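Local coordinates for protein Lys-gingipain W83 (Porphyromonas gingivalis, PDB 6I9A) that cleaves proteins after lysine as a secreted cysteine endopeptidase, this chain comprising its catalytic domain and the immunoglobulin-like domain that follows, at residues M16-G21 / E26-W31; E219-W222 / L227-S230; Y377-S382 / Y434-T439. All coordinates share one frame; numbering follows the deposited sequence. Where two conformers were deposited one is given.

Contacts 1 and 2 belong to the peptidase domain, contact 3 to the immunoglobulin-like domain behind it. Contact 1 is wholly buried and apolar: a strand of the four-stranded parallel sheet packs against the helix that follows it. Contact 2 is partly buried and held mainly by backbone hydrogen bonds, in a hairpin beside the inhibitor-binding active site. Contact 3, also partly buried, is apolar like contact 1 but joins an edge strand and the loop after it to strand 432-439 through side chains alone. No two contacts share an element. The centres of contacts 2 and 3 lie about 44 Å apart, on opposite sides of the chain's centre; that of contact 1 is about 28 and 26 Å from them.

Contact 1: M16-G21 / E26-W31; sequences MLVVAG and EALKPW
Met16 and Trp31 meet at one end of this contact, where the sulfur SD of Met16, in one of its two modelled conformers, lies 3.7 Å from CH2 of the indole. The two side chains then cross at about a right angle. In that conformer the approach is a Met-aromatic contact of oblique geometry, with SD of Met16 4.8 Å from the centroid of the six-membered ring of Trp31 and 55° off the ring normal. Val18 comes to the same ring differently: its CG2 sits at the edge, near the ring plane, 4.3 Å from CZ3 of Trp31. The other branch of Val18 serves Leu28. CG1 of Val18 and CD2 of Leu28 reach toward each other tip to tip at 4.2 Å, and the same CD2 of Leu28 is 4.0 Å from CB of Ala20. Val18 thus links both halves; its CG1 stands opposite the backbone N (chi1 -180°), which leaves CG2 beside that nitrogen and turned to the indole.

Alternation along the strand puts Met16, Val18 and Ala20 on the face toward the helix, and Leu28 and Trp31 answer from it. The short segments run nearly antiparallel, at 159°, with their axes 11.4 Å apart at closest approach. The indole is also anchored: NE1 of Trp31 is hydrogen-bonded to OD2 of Asp362, which limits how the ring can turn.

Strand 14-20 and helix 25-37 open a beta-alpha-beta unit completed by strand 40-46. Within the parallel sheet, strand 14-20 lies between strands 40-46 and 79-83. Helix 126-141 adds Leu129 against Leu28 and Ile133 against Trp31, while helix 56-72 packs on Leu17 and Val19, on the other face of the sheet.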
ATOM      1  N   MET A  16      13.148  -4.922   2.770  1.00 10.59           N
ATOM      2  CA  MET A  16      12.153  -4.466   3.746  0.54 10.97           C
ATOM      3  C   MET A  16      12.687  -4.649   5.162  1.00 11.02           C
ATOM      4  O   MET A  16      13.117  -5.757   5.532  1.00 12.98           O
ATOM      5  CB  MET A  16      10.838  -5.249   3.566  0.54 10.87           C
ATOM      6  CG  MET A  16       9.806  -5.003   4.652  0.54 11.57           C
ATOM      7  SD  MET A  16       8.348  -6.100   4.379  0.54 11.71           S
ATOM      8  CE  MET A  16       7.505  -5.018   3.123  0.54 10.59           C
ATOM      9  N   LEU A  17      12.653  -3.563   5.944  1.00 10.12           N
ATOM     10  CA  LEU A  17      12.977  -3.574   7.353  1.00 10.05           C
ATOM     11  C   LEU A  17      11.644  -3.760   8.079  1.00 10.18           C
ATOM     12  O   LEU A  17      10.688  -2.999   7.824  1.00 11.01           O
ATOM     13  CB  LEU A  17      13.643  -2.235   7.727  1.00 10.96           C
ATOM     14  CG  LEU A  17      13.897  -2.031   9.204  1.00 11.32           C
ATOM     15  CD1 LEU A  17      14.870  -3.089   9.766  1.00 13.72           C
ATOM     16  CD2 LEU A  17      14.547  -0.684   9.453  1.00 13.30           C
ATOM     17  N   VAL A  18      11.563  -4.746   8.963  1.00 10.73           N
ATOM     18  CA  VAL A  18      10.382  -5.003   9.749  1.00 10.45           C
ATOM     19  C   VAL A  18      10.683  -4.746  11.199  1.00 10.70           C
ATOM     20  O   VAL A  18      11.659  -5.304  11.738  1.00 11.68           O
ATOM     21  CB  VAL A  18       9.878  -6.461   9.556  1.00 11.03           C
ATOM     22  CG1 VAL A  18       8.620  -6.730  10.390  1.00 12.68           C
ATOM     23  CG2 VAL A  18       9.666  -6.787   8.076  1.00 11.51           C
ATOM     24  N   VAL A  19       9.904  -3.899  11.863  1.00 10.78           N
ATOM     25  CA  VAL A  19      10.011  -3.703  13.328  1.00 11.16           C
ATOM     26  C   VAL A  19       8.674  -4.052  13.935  1.00 10.73           C
ATOM     27  O   VAL A  19       7.657  -3.463  13.555  1.00 10.94           O
ATOM     28  CB  VAL A  19      10.415  -2.249  13.656  1.00 11.61           C
ATOM     29  CG1 VAL A  19      10.435  -2.047  15.174  1.00 13.77           C
ATOM     30  CG2 VAL A  19      11.767  -1.888  13.004  1.00 14.15           C
ATOM     31  N   ALA A  20       8.662  -5.092  14.770  1.00 11.20           N
ATOM     32  CA  ALA A  20       7.443  -5.664  15.259  1.00 11.52           C
ATOM     33  C   ALA A  20       7.416  -5.780  16.761  1.00 11.45           C
ATOM     34  O   ALA A  20       8.428  -6.119  17.403  1.00 11.98           O
ATOM     35  CB  ALA A  20       7.257  -7.046  14.652  1.00 12.65           C
ATOM     36  N   GLY A  21       6.223  -5.694  17.327  1.00 12.00           N
ATOM     37  CA  GLY A  21       6.081  -6.006  18.733  1.00 12.75           C
ATOM     38  C   GLY A  21       6.432  -7.468  18.919  1.00 12.84           C
ATOM     39  O   GLY A  21       6.061  -8.352  18.118  1.00 12.94           O
ATOM     40  N   GLU A  26       5.040 -15.341  16.167  1.00 15.86           N
ATOM     41  CA  GLU A  26       4.468 -16.526  15.540  1.00 17.70           C
ATOM     42  C   GLU A  26       3.452 -16.171  14.462  1.00 16.01           C
ATOM     43  O   GLU A  26       3.486 -16.744  13.372  1.00 14.50           O
ATOM     44  CB  GLU A  26       3.821 -17.359  16.640  1.00 20.03           C
ATOM     45  CG  GLU A  26       3.110 -18.610  16.156  1.00 31.16           C
ATOM     46  CD  GLU A  26       2.465 -19.415  17.272  1.00 43.10           C
ATOM     47  OE1 GLU A  26       2.243 -18.870  18.379  1.00 50.50           O
ATOM     48  OE2 GLU A  26       2.177 -20.606  17.031  1.00 46.29           O
ATOM     49  N   ALA A  27       2.565 -15.202  14.757  1.00 13.54           N
ATOM     50  CA  ALA A  27       1.547 -14.813  13.785  1.00 13.07           C
ATOM     51  C   ALA A  27       2.161 -14.199  12.519  1.00 12.19           C
ATOM     52  O   ALA A  27       1.593 -14.324  11.433  1.00 12.83           O
ATOM     53  CB  ALA A  27       0.551 -13.834  14.421  1.00 14.84           C
ATOM     54  N   LEU A  28       3.291 -13.524  12.663  1.00 12.08           N
ATOM     55  CA  LEU A  28       3.889 -12.848  11.517  1.00 12.56           C
ATOM     56  C   LEU A  28       4.560 -13.830  10.556  1.00 12.83           C
ATOM     57  O   LEU A  28       4.742 -13.507   9.375  1.00 12.91           O
ATOM     58  CB  LEU A  28       4.932 -11.854  12.061  1.00 14.37           C
ATOM     59  CG  LEU A  28       5.436 -10.729  11.187  1.00 15.01           C
ATOM     60  CD1 LEU A  28       4.318  -9.924  10.575  1.00 12.95           C
ATOM     61  CD2 LEU A  28       6.404  -9.860  11.984  1.00 15.64           C
ATOM     62  N   LYS A  29       4.973 -15.015  11.044  1.00 13.58           N
ATOM     63  CA  LYS A  29       5.762 -15.923  10.201  1.00 15.59           C
ATOM     64  C   LYS A  29       5.168 -16.203   8.792  1.00 13.23           C
ATOM     65  O   LYS A  29       5.943 -16.130   7.842  1.00 13.65           O
ATOM     66  CB  LYS A  29       6.038 -17.249  10.935  1.00 20.05           C
ATOM     67  CG  LYS A  29       7.140 -18.021  10.206  1.00 26.37           C
ATOM     68  CD  LYS A  29       7.935 -18.996  11.055  1.00 36.34           C
ATOM     69  CE  LYS A  29       8.684 -19.982  10.166  1.00 45.04           C
ATOM     70  NZ  LYS A  29       9.564 -19.336   9.138  1.00 51.80           N
ATOM     71  N   PRO A  30       3.874 -16.525   8.598  1.00 12.83           N
ATOM     72  CA  PRO A  30       3.415 -16.835   7.232  1.00 13.35           C
ATOM     73  C   PRO A  30       3.539 -15.642   6.292  1.00 11.24           C
ATOM     74  O   PRO A  30       3.763 -15.799   5.083  1.00 11.91           O
ATOM     75  CB  PRO A  30       1.943 -17.245   7.408  1.00 14.40           C
ATOM     76  CG  PRO A  30       1.804 -17.598   8.853  1.00 19.80           C
ATOM     77  CD  PRO A  30       2.813 -16.784   9.602  1.00 13.55           C
ATOM     78  N   TRP A  31       3.421 -14.415   6.852  1.00 11.05           N
ATOM     79  CA  TRP A  31       3.561 -13.209   6.021  1.00 10.28           C
ATOM     80  C   TRP A  31       5.034 -13.046   5.641  1.00  9.89           C
ATOM     81  O   TRP A  31       5.340 -12.793   4.455  1.00 10.15           O
ATOM     82  CB  TRP A  31       3.045 -12.014   6.822  1.00 10.98           C
ATOM     83  CG  TRP A  31       2.996 -10.702   6.092  1.00  9.97           C
ATOM     84  CD1 TRP A  31       2.009 -10.261   5.241  1.00 10.42           C
ATOM     85  CD2 TRP A  31       3.912  -9.603   6.245  1.00 10.44           C
ATOM     86  NE1 TRP A  31       2.262  -8.950   4.867  1.00 10.36           N
ATOM     87  CE2 TRP A  31       3.412  -8.527   5.485  1.00 10.33           C
ATOM     88  CE3 TRP A  31       5.094  -9.417   6.976  1.00 11.84           C
ATOM     89  CZ2 TRP A  31       4.056  -7.291   5.422  1.00 10.74           C
ATOM     90  CZ3 TRP A  31       5.736  -8.189   6.931  1.00 12.01           C
ATOM     91  CH2 TRP A  31       5.226  -7.141   6.147  1.00 11.89           C
TER

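Contact 2: E219-W222 / L227-S230; sequences ETAW and LTTS
Segments 219-222 and 227-230 pair antiparallel, with Trp222 and Leu227 as a hydrogen-bonded pair and Ala221 and Thr228 as a non-hydrogen-bonded pair. In the first pair, Leu227 N gives a fairly straight bond of 2.9 Å to Trp222 O, in the carbonyl plane; the return bond, from Trp222 N to Leu227 O, is more bent. A third bond, from Thr229 N to Thr220 O at 3.0 Å, extends the ladder past the strand end into the first turn of helix 229-232. The alpha carbon of Ala221 also approaches Leu227 O to 3.2 Å, a CA-H...O contact.

The indole of Trp222 and the side chain of Leu227 stand alongside each other on one face of the hairpin, CD2 of Leu227 meeting CE3 of Trp222 obliquely at 3.9 Å. Phe261 and Tyr213 stack with this indole, and its NE1 is hydrogen-bonded to the hydroxyl of Tyr276. Near the helix start, the methyl CG2 of Thr229 comes within 3.4 Å of Thr220 O and 3.8 Å of Thr220 CB. Thr228 holds the N-cap position: with chi1 at 68°, its OG1 caps a backbone N just beyond the segment, while Thr228 N is bonded in return to OE1 of Gln231, in the manner of a capping box.

Main-chain bonds therefore set the register, and Phe261, Tyr213 and Tyr276 hold the indole on one face. Thr220 O, bonded by the first residue of the helix, ties the hairpin directly to that helix. The hairpin follows His216, the probable proton donor, in sequence, and the side chain of Ala221 is about 7 Å from the bound inhibitor: a contact of mainly main-chain bonding, with one apolar face, beside the inhibitor-binding site.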
ATOM      1  N   GLU A 219     -13.233   9.491  13.677  1.00 10.08           N
ATOM      2  CA  GLU A 219     -12.222   8.472  14.009  1.00 10.13           C
ATOM      3  C   GLU A 219     -12.705   7.088  13.702  1.00 10.33           C
ATOM      4  O   GLU A 219     -11.882   6.209  13.457  1.00 10.98           O
ATOM      5  CB  GLU A 219     -11.904   8.503  15.519  1.00 11.06           C
ATOM      6  CG  GLU A 219     -11.405   9.870  16.039  1.00 12.28           C
ATOM      7  CD  GLU A 219     -12.482  10.836  16.557  1.00 12.83           C
ATOM      8  OE1 GLU A 219     -13.676  10.661  16.209  1.00 13.35           O
ATOM      9  OE2 GLU A 219     -12.120  11.775  17.303  1.00 15.27           O
ATOM     10  N   THR A 220     -14.033   6.888  13.708  1.00 10.16           N
ATOM     11  CA  THR A 220     -14.606   5.546  13.576  1.00 10.74           C
ATOM     12  C   THR A 220     -15.607   5.434  12.446  1.00 10.33           C
ATOM     13  O   THR A 220     -16.382   4.464  12.410  1.00 11.54           O
ATOM     14  CB  THR A 220     -15.252   5.116  14.921  1.00 11.90           C
ATOM     15  OG1 THR A 220     -16.260   6.073  15.268  1.00 15.22           O
ATOM     16  CG2 THR A 220     -14.235   4.975  16.026  1.00 13.21           C
ATOM     17  N   ALA A 221     -15.601   6.376  11.484  1.00 10.56           N
ATOM     18  CA  ALA A 221     -16.580   6.304  10.417  1.00  9.58           C
ATOM     19  C   ALA A 221     -16.196   7.135   9.228  1.00  9.25           C
ATOM     20  O   ALA A 221     -15.601   8.216   9.341  1.00  9.72           O
ATOM     21  CB  ALA A 221     -17.975   6.791  10.898  1.00 11.95           C
ATOM     22  N   TRP A 222     -16.678   6.697   8.062  1.00  9.13           N
ATOM     23  CA  TRP A 222     -16.951   7.577   6.927  1.00  9.14           C
ATOM     24  C   TRP A 222     -18.308   8.185   7.303  1.00  9.62           C
ATOM     25  O   TRP A 222     -19.269   7.446   7.541  1.00 10.31           O
ATOM     26  CB  TRP A 222     -16.987   6.818   5.599  1.00  9.76           C
ATOM     27  CG  TRP A 222     -15.648   6.307   5.183  1.00  8.91           C
ATOM     28  CD1 TRP A 222     -14.422   6.685   5.658  1.00  9.53           C
ATOM     29  CD2 TRP A 222     -15.400   5.436   4.081  1.00  9.07           C
ATOM     30  NE1 TRP A 222     -13.431   6.070   4.934  1.00  9.43           N
ATOM     31  CE2 TRP A 222     -14.005   5.293   3.959  1.00  9.27           C
ATOM     32  CE3 TRP A 222     -16.234   4.726   3.193  1.00 10.00           C
ATOM     33  CZ2 TRP A 222     -13.404   4.552   2.922  1.00  9.50           C
ATOM     34  CZ3 TRP A 222     -15.637   3.937   2.208  1.00 10.30           C
ATOM     35  CH2 TRP A 222     -14.238   3.849   2.086  1.00  9.97           C
ATOM     36  N   LEU A 227     -20.742   4.991   7.323  1.00 10.65           N
ATOM     37  CA  LEU A 227     -20.215   3.627   7.442  1.00 11.04           C
ATOM     38  C   LEU A 227     -19.406   3.602   8.703  1.00 10.98           C
ATOM     39  O   LEU A 227     -18.336   4.216   8.765  1.00 11.42           O
ATOM     40  CB  LEU A 227     -19.365   3.253   6.239  1.00 10.84           C
ATOM     41  CG  LEU A 227     -18.783   1.835   6.231  1.00 11.07           C
ATOM     42  CD1 LEU A 227     -19.876   0.758   6.170  1.00 12.80           C
ATOM     43  CD2 LEU A 227     -17.790   1.672   5.079  1.00 11.90           C
ATOM     44  N   THR A 228     -19.913   2.944   9.719  1.00 12.11           N
ATOM     45  CA  THR A 228     -19.235   2.935  11.016  1.00 13.58           C
ATOM     46  C   THR A 228     -18.354   1.699  11.215  1.00 12.74           C
ATOM     47  O   THR A 228     -18.535   0.678  10.537  1.00 12.12           O
ATOM     48  CB  THR A 228     -20.251   2.965  12.170  1.00 14.68           C
ATOM     49  OG1 THR A 228     -20.943   1.709  12.132  1.00 15.27           O
ATOM     50  CG2 THR A 228     -21.236   4.135  12.055  1.00 14.89           C
ATOM     51  N   THR A 229     -17.515   1.729  12.266  1.00 12.03           N
ATOM     52  CA  THR A 229     -16.717   0.535  12.640  1.00 12.89           C
ATOM     53  C   THR A 229     -17.646  -0.647  12.982  1.00 13.78           C
ATOM     54  O   THR A 229     -17.328  -1.811  12.647  1.00 13.58           O
ATOM     55  CB  THR A 229     -15.738   0.870  13.782  1.00 13.18           C
ATOM     56  OG1 THR A 229     -16.424   1.513  14.866  1.00 16.47           O
ATOM     57  CG2 THR A 229     -14.563   1.714  13.312  1.00 14.09           C
ATOM     58  N   SER A 230     -18.795  -0.391  13.625  1.00 15.03           N
ATOM     59  CA  SER A 230     -19.714  -1.488  13.925  0.51 14.87           C
ATOM     60  C   SER A 230     -20.223  -2.133  12.622  1.00 14.69           C
ATOM     61  O   SER A 230     -20.326  -3.366  12.515  1.00 16.16           O
ATOM     62  CB  SER A 230     -20.867  -0.998  14.799  0.51 16.79           C
ATOM     63  OG  SER A 230     -20.361  -0.708  16.090  0.51 17.76           O
TER

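Contact 3: Y377-S382 / Y434-T439; sequences YTLPAS and YDVVIT
With chi1 at 66°, the ring of Tyr377 is set between its own backbone N and carbonyl carbon, which brings CG, beside CB, against Ile438. Ile438 in turn has CG1 anti to its carbonyl carbon (chi1 -50°) and extends fully through chi2, 175°, which delivers CD1 to the tyrosine. This methyl of Ile438 is 3.6 Å from CB of Tyr377 and 4.0 Å from its CG, lying obliquely to the ring.

The second meeting point is Leu379, whose CD2 touches both partners on the opposing strand: 4.0 Å from CG1 of Val436 and 4.2 Å from CD1 of Ile438. The side chains of Leu379 and Val436 pass alongside one another, pointing opposite ways. Val436 and Ile438, two apart, present the same face of strand 432-439 to Tyr377 and Leu379.

The nearest alpha carbons, those of Tyr377 and Ile438, are 8.4 Å apart, too far for direct strand pairing. Each segment finds its main-chain partners elsewhere: Thr378 with Gln393 of strand 389-394, Val436 with Lys448 and Val437 with Ala401. Ile392 packs on Leu379, and Val400 and Ala394 on Ile438. An edge strand and its following loop thus pack apolar side chains across onto another strand, as at the margin of the core in an immunoglobulin-like beta sandwich, here the C-terminal domain of this catalytic subunit.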
ATOM      1  N   TYR A 377       6.182 -17.236 -19.120  1.00 13.27           N
ATOM      2  CA  TYR A 377       7.461 -17.553 -18.489  1.00 12.67           C
ATOM      3  C   TYR A 377       7.939 -18.884 -19.004  1.00 13.30           C
ATOM      4  O   TYR A 377       7.141 -19.684 -19.523  1.00 14.64           O
ATOM      5  CB  TYR A 377       7.294 -17.576 -16.942  1.00 13.57           C
ATOM      6  CG  TYR A 377       6.396 -18.685 -16.474  1.00 13.55           C
ATOM      7  CD1 TYR A 377       6.924 -19.912 -16.093  1.00 14.70           C
ATOM      8  CD2 TYR A 377       5.020 -18.529 -16.454  1.00 14.71           C
ATOM      9  CE1 TYR A 377       6.107 -20.962 -15.718  1.00 17.25           C
ATOM     10  CE2 TYR A 377       4.183 -19.567 -16.069  1.00 15.09           C
ATOM     11  CZ  TYR A 377       4.737 -20.790 -15.705  1.00 16.72           C
ATOM     12  OH  TYR A 377       3.932 -21.838 -15.308  1.00 21.13           O
ATOM     13  N   THR A 378       9.224 -19.110 -18.824  1.00 12.69           N
ATOM     14  CA  THR A 378       9.865 -20.411 -19.073  1.00 13.61           C
ATOM     15  C   THR A 378      10.815 -20.663 -17.921  1.00 13.85           C
ATOM     16  O   THR A 378      11.712 -19.860 -17.663  1.00 15.44           O
ATOM     17  CB  THR A 378      10.632 -20.448 -20.425  1.00 15.00           C
ATOM     18  OG1 THR A 378       9.740 -20.087 -21.468  1.00 18.32           O
ATOM     19  CG2 THR A 378      11.217 -21.850 -20.710  1.00 18.96           C
ATOM     20  N   LEU A 379      10.617 -21.793 -17.261  1.00 15.38           N
ATOM     21  CA  LEU A 379      11.532 -22.215 -16.210  1.00 17.01           C
ATOM     22  C   LEU A 379      12.564 -23.174 -16.788  1.00 17.97           C
ATOM     23  O   LEU A 379      12.219 -24.017 -17.631  1.00 18.37           O
ATOM     24  CB  LEU A 379      10.758 -22.927 -15.089  1.00 18.22           C
ATOM     25  CG  LEU A 379       9.688 -22.121 -14.369  1.00 18.85           C
ATOM     26  CD1 LEU A 379       9.145 -22.895 -13.178  1.00 21.61           C
ATOM     27  CD2 LEU A 379      10.201 -20.726 -13.941  1.00 19.91           C
ATOM     28  N   PRO A 380      13.809 -23.123 -16.311  1.00 18.89           N
ATOM     29  CA  PRO A 380      14.782 -24.158 -16.728  1.00 18.65           C
ATOM     30  C   PRO A 380      14.403 -25.504 -16.135  1.00 19.11           C
ATOM     31  O   PRO A 380      13.755 -25.578 -15.076  1.00 19.27           O
ATOM     32  CB  PRO A 380      16.112 -23.644 -16.151  1.00 20.29           C
ATOM     33  CG  PRO A 380      15.707 -22.857 -14.918  1.00 19.07           C
ATOM     34  CD  PRO A 380      14.383 -22.203 -15.301  1.00 18.29           C
ATOM     35  N   ALA A 381      14.830 -26.600 -16.802  1.00 21.99           N
ATOM     36  CA  ALA A 381      14.535 -27.948 -16.297  1.00 21.98           C
ATOM     37  C   ALA A 381      15.263 -28.232 -14.987  1.00 20.92           C
ATOM     38  O   ALA A 381      14.779 -29.015 -14.175  1.00 22.37           O
ATOM     39  CB  ALA A 381      14.944 -28.985 -17.337  1.00 22.85           C
ATOM     40  N   SER A 382      16.419 -27.572 -14.770  1.00 22.20           N
ATOM     41  CA  SER A 382      17.130 -27.781 -13.533  1.00 21.16           C
ATOM     42  C   SER A 382      17.834 -26.504 -13.102  1.00 19.89           C
ATOM     43  O   SER A 382      17.934 -25.553 -13.875  1.00 19.99           O
ATOM     44  CB  SER A 382      18.130 -28.928 -13.690  1.00 27.88           C
ATOM     45  OG  SER A 382      19.235 -28.481 -14.445  1.00 29.83           O
ATOM     46  N   TYR A 434      13.063 -26.314  -4.743  1.00 18.29           N
ATOM     47  CA  TYR A 434      13.178 -24.860  -4.609  1.00 16.20           C
ATOM     48  C   TYR A 434      11.977 -24.137  -5.168  1.00 16.39           C
ATOM     49  O   TYR A 434      11.504 -24.498  -6.236  1.00 16.23           O
ATOM     50  CB  TYR A 434      14.472 -24.396  -5.308  1.00 15.69           C
ATOM     51  CG  TYR A 434      15.691 -24.827  -4.508  1.00 15.94           C
ATOM     52  CD1 TYR A 434      16.154 -26.144  -4.553  1.00 16.78           C
ATOM     53  CD2 TYR A 434      16.339 -23.939  -3.661  1.00 14.17           C
ATOM     54  CE1 TYR A 434      17.241 -26.557  -3.782  1.00 16.90           C
ATOM     55  CE2 TYR A 434      17.431 -24.341  -2.890  1.00 15.30           C
ATOM     56  CZ  TYR A 434      17.843 -25.660  -2.925  1.00 16.02           C
ATOM     57  OH  TYR A 434      18.902 -26.038  -2.126  1.00 19.42           O
ATOM     58  N   ASP A 435      11.509 -23.129  -4.444  1.00 13.72           N
ATOM     59  CA  ASP A 435      10.364 -22.349  -4.900  1.00 13.60           C
ATOM     60  C   ASP A 435      10.836 -21.284  -5.887  1.00 12.02           C
ATOM     61  O   ASP A 435      11.857 -20.649  -5.657  1.00 12.05           O
ATOM     62  CB  ASP A 435       9.675 -21.698  -3.668  1.00 16.30           C
ATOM     63  CG  ASP A 435       9.197 -22.757  -2.684  1.00 19.11           C
ATOM     64  OD1 ASP A 435       9.722 -22.801  -1.535  1.00 23.08           O
ATOM     65  OD2 ASP A 435       8.367 -23.593  -3.078  1.00 20.55           O
ATOM     66  N   VAL A 436      10.044 -21.072  -6.910  1.00 12.49           N
ATOM     67  CA  VAL A 436      10.284 -20.044  -7.909  1.00 11.80           C
ATOM     68  C   VAL A 436       9.020 -19.261  -8.012  1.00 11.29           C
ATOM     69  O   VAL A 436       7.974 -19.814  -8.331  1.00 12.88           O
ATOM     70  CB  VAL A 436      10.695 -20.605  -9.285  1.00 13.51           C
ATOM     71  CG1 VAL A 436      10.973 -19.473 -10.273  1.00 15.65           C
ATOM     72  CG2 VAL A 436      11.912 -21.522  -9.156  1.00 15.47           C
ATOM     73  N   VAL A 437       9.083 -17.957  -7.740  1.00 10.88           N
ATOM     74  CA  VAL A 437       7.912 -17.057  -7.758  1.00 10.75           C
ATOM     75  C   VAL A 437       8.194 -15.968  -8.739  1.00 10.03           C
ATOM     76  O   VAL A 437       9.290 -15.379  -8.735  1.00 11.53           O
ATOM     77  CB  VAL A 437       7.574 -16.527  -6.340  1.00 11.64           C
ATOM     78  CG1 VAL A 437       6.442 -15.488  -6.394  1.00 11.66           C
ATOM     79  CG2 VAL A 437       7.178 -17.685  -5.425  1.00 12.58           C
ATOM     80  N   ILE A 438       7.203 -15.684  -9.592  1.00  9.85           N
ATOM     81  CA  ILE A 438       7.306 -14.604 -10.574  1.00  9.92           C
ATOM     82  C   ILE A 438       6.132 -13.675 -10.403  1.00  9.90           C
ATOM     83  O   ILE A 438       4.980 -14.144 -10.440  1.00 10.10           O
ATOM     84  CB  ILE A 438       7.377 -15.134 -12.024  1.00 11.39           C
ATOM     85  CG1 ILE A 438       8.455 -16.254 -12.166  1.00 11.26           C
ATOM     86  CG2 ILE A 438       7.609 -13.970 -13.016  1.00 12.20           C
ATOM     87  CD1 ILE A 438       8.463 -16.913 -13.606  1.00 14.33           C
ATOM     88  N   THR A 439       6.416 -12.398 -10.179  1.00 10.28           N
ATOM     89  CA  THR A 439       5.336 -11.409  -9.981  1.00 10.41           C
ATOM     90  C   THR A 439       5.564 -10.239 -10.908  1.00 10.22           C
ATOM     91  O   THR A 439       6.677  -9.977 -11.387  1.00 10.94           O
ATOM     92  CB  THR A 439       5.308 -10.920  -8.506  1.00 11.10           C
ATOM     93  OG1 THR A 439       6.571 -10.342  -8.146  1.00 11.50           O
ATOM     94  CG2 THR A 439       4.955 -12.025  -7.501  1.00 13.24           C
TER